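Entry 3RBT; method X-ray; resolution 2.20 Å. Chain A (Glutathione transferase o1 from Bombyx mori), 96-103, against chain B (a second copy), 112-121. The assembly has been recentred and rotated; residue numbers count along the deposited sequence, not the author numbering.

Chain A (96-103) CDYLDEKY
Chain B (112-121) DPYVKAQDRL

Two helices from two copies of the transferase pack nearly antiparallel, A 96-102 against B 113-121. Their axes cross at 158° and approach to 9.6 Å. The nearest CA atoms are A:Tyr98 CA and B:Pro113 CA, 5.8 Å apart. Together the stretches bury 378 Å².

B:Pro113 covers the most surface. It opens its helix, where the backbone N needs no partner, so a residue without N-H fits. Its CA-to-CB bond points toward chain A; the ring is C-gamma endo. A:Tyr98 CD1 lies 3.7 Å from B:Pro113 CB, and A:Lys102 CD lies 3.7 Å from B:Pro113 CG. Before it, B:Asp112 (chi1 t) caps the helix: B:Tyr114 N donates to B:Asp112 OD2 at 3.0 Å.

A:Glu101 (m, t, chi3 -175°) extends toward chain B. B:Lys116 NZ donates to A:Glu101 OE1 at 2.8 Å, a salt bridge reached by an all-t lysine. The O of water 1 lies 2.7 Å from A:Glu101 OE2 and 2.9 Å from B:Pro113 O and donates to both.

A:Tyr98 is buried, with chi1 165° and chi2 78°. Its ring edge meets the first turn of helix B, CD1 3.6 Å from B:Pro113 O. A:Tyr98 CB sits 4.4 Å from B:Ala117 CB, a small side chain facing chain A.

One turn on, B:Arg120 (m, t, p, chi4 -174°) donates NH1 to A:Asp97 OD2 at 2.6 Å, a nearly straight hydrogen bond (N-H...O 172°) within a salt bridge. A:Asp97 has chi1 m.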

# COMPACT_ATOMS: atom_id res chain seq x y z
N CYS A 96 4.29 -9.99 3.67
CA CYS A 96 3.48 -10.62 4.70
C CYS A 96 2.15 -11.10 4.14
O CYS A 96 1.67 -12.15 4.55
CB CYS A 96 3.26 -9.65 5.87
SG CYS A 96 4.75 -9.33 6.87
N ASP A 97 1.58 -10.33 3.21
CA ASP A 97 0.32 -10.72 2.55
C ASP A 97 0.52 -11.92 1.63
O ASP A 97 -0.33 -12.82 1.59
CB ASP A 97 -0.31 -9.53 1.79
CG ASP A 97 -0.89 -8.47 2.74
OD1 ASP A 97 -1.00 -8.72 3.96
OD2 ASP A 97 -1.26 -7.38 2.26
N TYR A 98 1.65 -11.94 0.92
CA TYR A 98 2.04 -13.11 0.13
C TYR A 98 2.03 -14.36 1.02
O TYR A 98 1.43 -15.36 0.67
CB TYR A 98 3.42 -12.93 -0.52
CG TYR A 98 3.96 -14.24 -1.03
CD1 TYR A 98 3.49 -14.78 -2.23
CD2 TYR A 98 4.88 -14.98 -0.28
CE1 TYR A 98 3.96 -16.01 -2.69
CE2 TYR A 98 5.34 -16.21 -0.74
CZ TYR A 98 4.88 -16.72 -1.93
OH TYR A 98 5.33 -17.94 -2.39
N LEU A 99 2.72 -14.28 2.16
CA LEU A 99 2.82 -15.39 3.10
C LEU A 99 1.46 -15.84 3.61
O LEU A 99 1.21 -17.03 3.74
CB LEU A 99 3.73 -15.03 4.27
CG LEU A 99 5.20 -14.76 3.90
CD1 LEU A 99 5.97 -14.23 5.10
CD2 LEU A 99 5.85 -16.03 3.33
N ASP A 100 0.57 -14.88 3.90
CA ASP A 100 -0.75 -15.22 4.42
C ASP A 100 -1.67 -15.89 3.39
O ASP A 100 -2.53 -16.70 3.77
CB ASP A 100 -1.46 -14.01 5.05
CG ASP A 100 -2.48 -14.43 6.09
OD1 ASP A 100 -2.19 -15.36 6.86
OD2 ASP A 100 -3.55 -13.82 6.15
N GLU A 101 -1.47 -15.56 2.12
CA GLU A 101 -2.18 -16.18 0.98
C GLU A 101 -1.58 -17.52 0.55
O GLU A 101 -2.30 -18.48 0.29
CB GLU A 101 -2.14 -15.24 -0.23
CG GLU A 101 -3.00 -14.01 -0.12
CD GLU A 101 -2.85 -13.05 -1.29
OE1 GLU A 101 -3.46 -11.97 -1.22
OE2 GLU A 101 -2.14 -13.35 -2.27
N LYS A 102 -0.26 -17.58 0.44
CA LYS A 102 0.44 -18.78 -0.03
C LYS A 102 0.23 -19.97 0.92
O LYS A 102 -0.02 -21.10 0.49
CB LYS A 102 1.93 -18.49 -0.21
CG LYS A 102 2.77 -19.66 -0.77
CD LYS A 102 2.36 -20.05 -2.19
CE LYS A 102 3.28 -21.13 -2.73
NZ LYS A 102 2.93 -21.53 -4.12
N TYR A 103 0.35 -19.68 2.21
CA TYR A 103 0.26 -20.71 3.24
C TYR A 103 -1.07 -20.56 3.96
O TYR A 103 -1.31 -19.59 4.67
CB TYR A 103 1.46 -20.58 4.19
CG TYR A 103 2.80 -20.63 3.47
CD1 TYR A 103 3.45 -19.46 3.08
CD2 TYR A 103 3.40 -21.86 3.16
CE1 TYR A 103 4.67 -19.50 2.41
CE2 TYR A 103 4.62 -21.92 2.49
CZ TYR A 103 5.25 -20.73 2.12
OH TYR A 103 6.45 -20.76 1.46
N ASP B 112 -2.43 -16.75 -8.51
CA ASP B 112 -1.08 -17.09 -8.08
C ASP B 112 -0.58 -15.96 -7.15
O ASP B 112 -0.44 -14.82 -7.59
CB ASP B 112 -0.16 -17.25 -9.31
CG ASP B 112 1.23 -17.80 -8.96
OD1 ASP B 112 1.77 -18.59 -9.75
OD2 ASP B 112 1.80 -17.45 -7.92
N PRO B 113 -0.33 -16.29 -5.87
CA PRO B 113 0.11 -15.30 -4.88
C PRO B 113 1.43 -14.61 -5.27
O PRO B 113 1.59 -13.42 -4.99
CB PRO B 113 0.26 -16.11 -3.58
CG PRO B 113 0.32 -17.54 -4.01
CD PRO B 113 -0.44 -17.65 -5.29
N TYR B 114 2.35 -15.33 -5.92
CA TYR B 114 3.58 -14.70 -6.40
C TYR B 114 3.29 -13.63 -7.47
O TYR B 114 3.77 -12.49 -7.37
CB TYR B 114 4.62 -15.71 -6.90
CG TYR B 114 5.83 -15.04 -7.53
CD1 TYR B 114 6.63 -14.17 -6.78
CD2 TYR B 114 6.17 -15.27 -8.86
CE1 TYR B 114 7.74 -13.55 -7.35
CE2 TYR B 114 7.28 -14.64 -9.44
CZ TYR B 114 8.05 -13.78 -8.67
OH TYR B 114 9.15 -13.16 -9.22
N VAL B 115 2.48 -14.00 -8.47
CA VAL B 115 2.10 -13.09 -9.55
C VAL B 115 1.34 -11.88 -8.98
O VAL B 115 1.56 -10.74 -9.38
CB VAL B 115 1.27 -13.79 -10.66
CG1 VAL B 115 0.82 -12.79 -11.75
CG2 VAL B 115 2.08 -14.93 -11.30
N LYS B 116 0.45 -12.13 -8.02
CA LYS B 116 -0.31 -11.05 -7.40
C LYS B 116 0.63 -10.11 -6.63
O LYS B 116 0.50 -8.90 -6.72
CB LYS B 116 -1.40 -11.62 -6.50
CG LYS B 116 -2.12 -10.57 -5.64
CD LYS B 116 -3.21 -11.20 -4.80
CE LYS B 116 -3.93 -10.16 -3.96
NZ LYS B 116 -5.00 -10.85 -3.21
N ALA B 117 1.58 -10.67 -5.87
CA ALA B 117 2.58 -9.88 -5.18
C ALA B 117 3.36 -8.98 -6.15
O ALA B 117 3.59 -7.80 -5.85
CB ALA B 117 3.52 -10.77 -4.38
N GLN B 118 3.74 -9.53 -7.30
CA GLN B 118 4.40 -8.75 -8.36
C GLN B 118 3.51 -7.64 -8.89
O GLN B 118 3.96 -6.51 -9.10
CB GLN B 118 4.87 -9.65 -9.51
CG GLN B 118 6.01 -10.58 -9.16
CD GLN B 118 7.15 -9.88 -8.42
OE1 GLN B 118 7.81 -8.99 -8.96
NE2 GLN B 118 7.39 -10.29 -7.18
N ASP B 119 2.23 -7.97 -9.10
CA ASP B 119 1.23 -6.97 -9.50
C ASP B 119 1.11 -5.83 -8.49
O ASP B 119 1.02 -4.67 -8.90
CB ASP B 119 -0.13 -7.63 -9.73
CG ASP B 119 -0.20 -8.38 -11.06
OD1 ASP B 119 0.79 -8.34 -11.82
OD2 ASP B 119 -1.24 -9.00 -11.35
N ARG B 120 1.11 -6.16 -7.20
CA ARG B 120 1.06 -5.15 -6.14
C ARG B 120 2.30 -4.27 -6.13
O ARG B 120 2.19 -3.06 -5.90
CB ARG B 120 0.84 -5.79 -4.75
CG ARG B 120 -0.56 -6.40 -4.57
CD ARG B 120 -0.79 -6.88 -3.15
NE ARG B 120 -0.79 -5.77 -2.19
CZ ARG B 120 -0.86 -5.92 -0.87
NH1 ARG B 120 -0.91 -7.13 -0.33
NH2 ARG B 120 -0.87 -4.85 -0.08
N LEU B 121 3.46 -4.87 -6.38
CA LEU B 121 4.72 -4.12 -6.46
C LEU B 121 4.75 -3.14 -7.62
O LEU B 121 5.29 -2.03 -7.51
CB LEU B 121 5.92 -5.08 -6.52
CG LEU B 121 6.20 -5.82 -5.21
CD1 LEU B 121 7.33 -6.83 -5.34
CD2 LEU B 121 6.47 -4.84 -4.07
O HOH W 1 0.34 -12.36 -2.65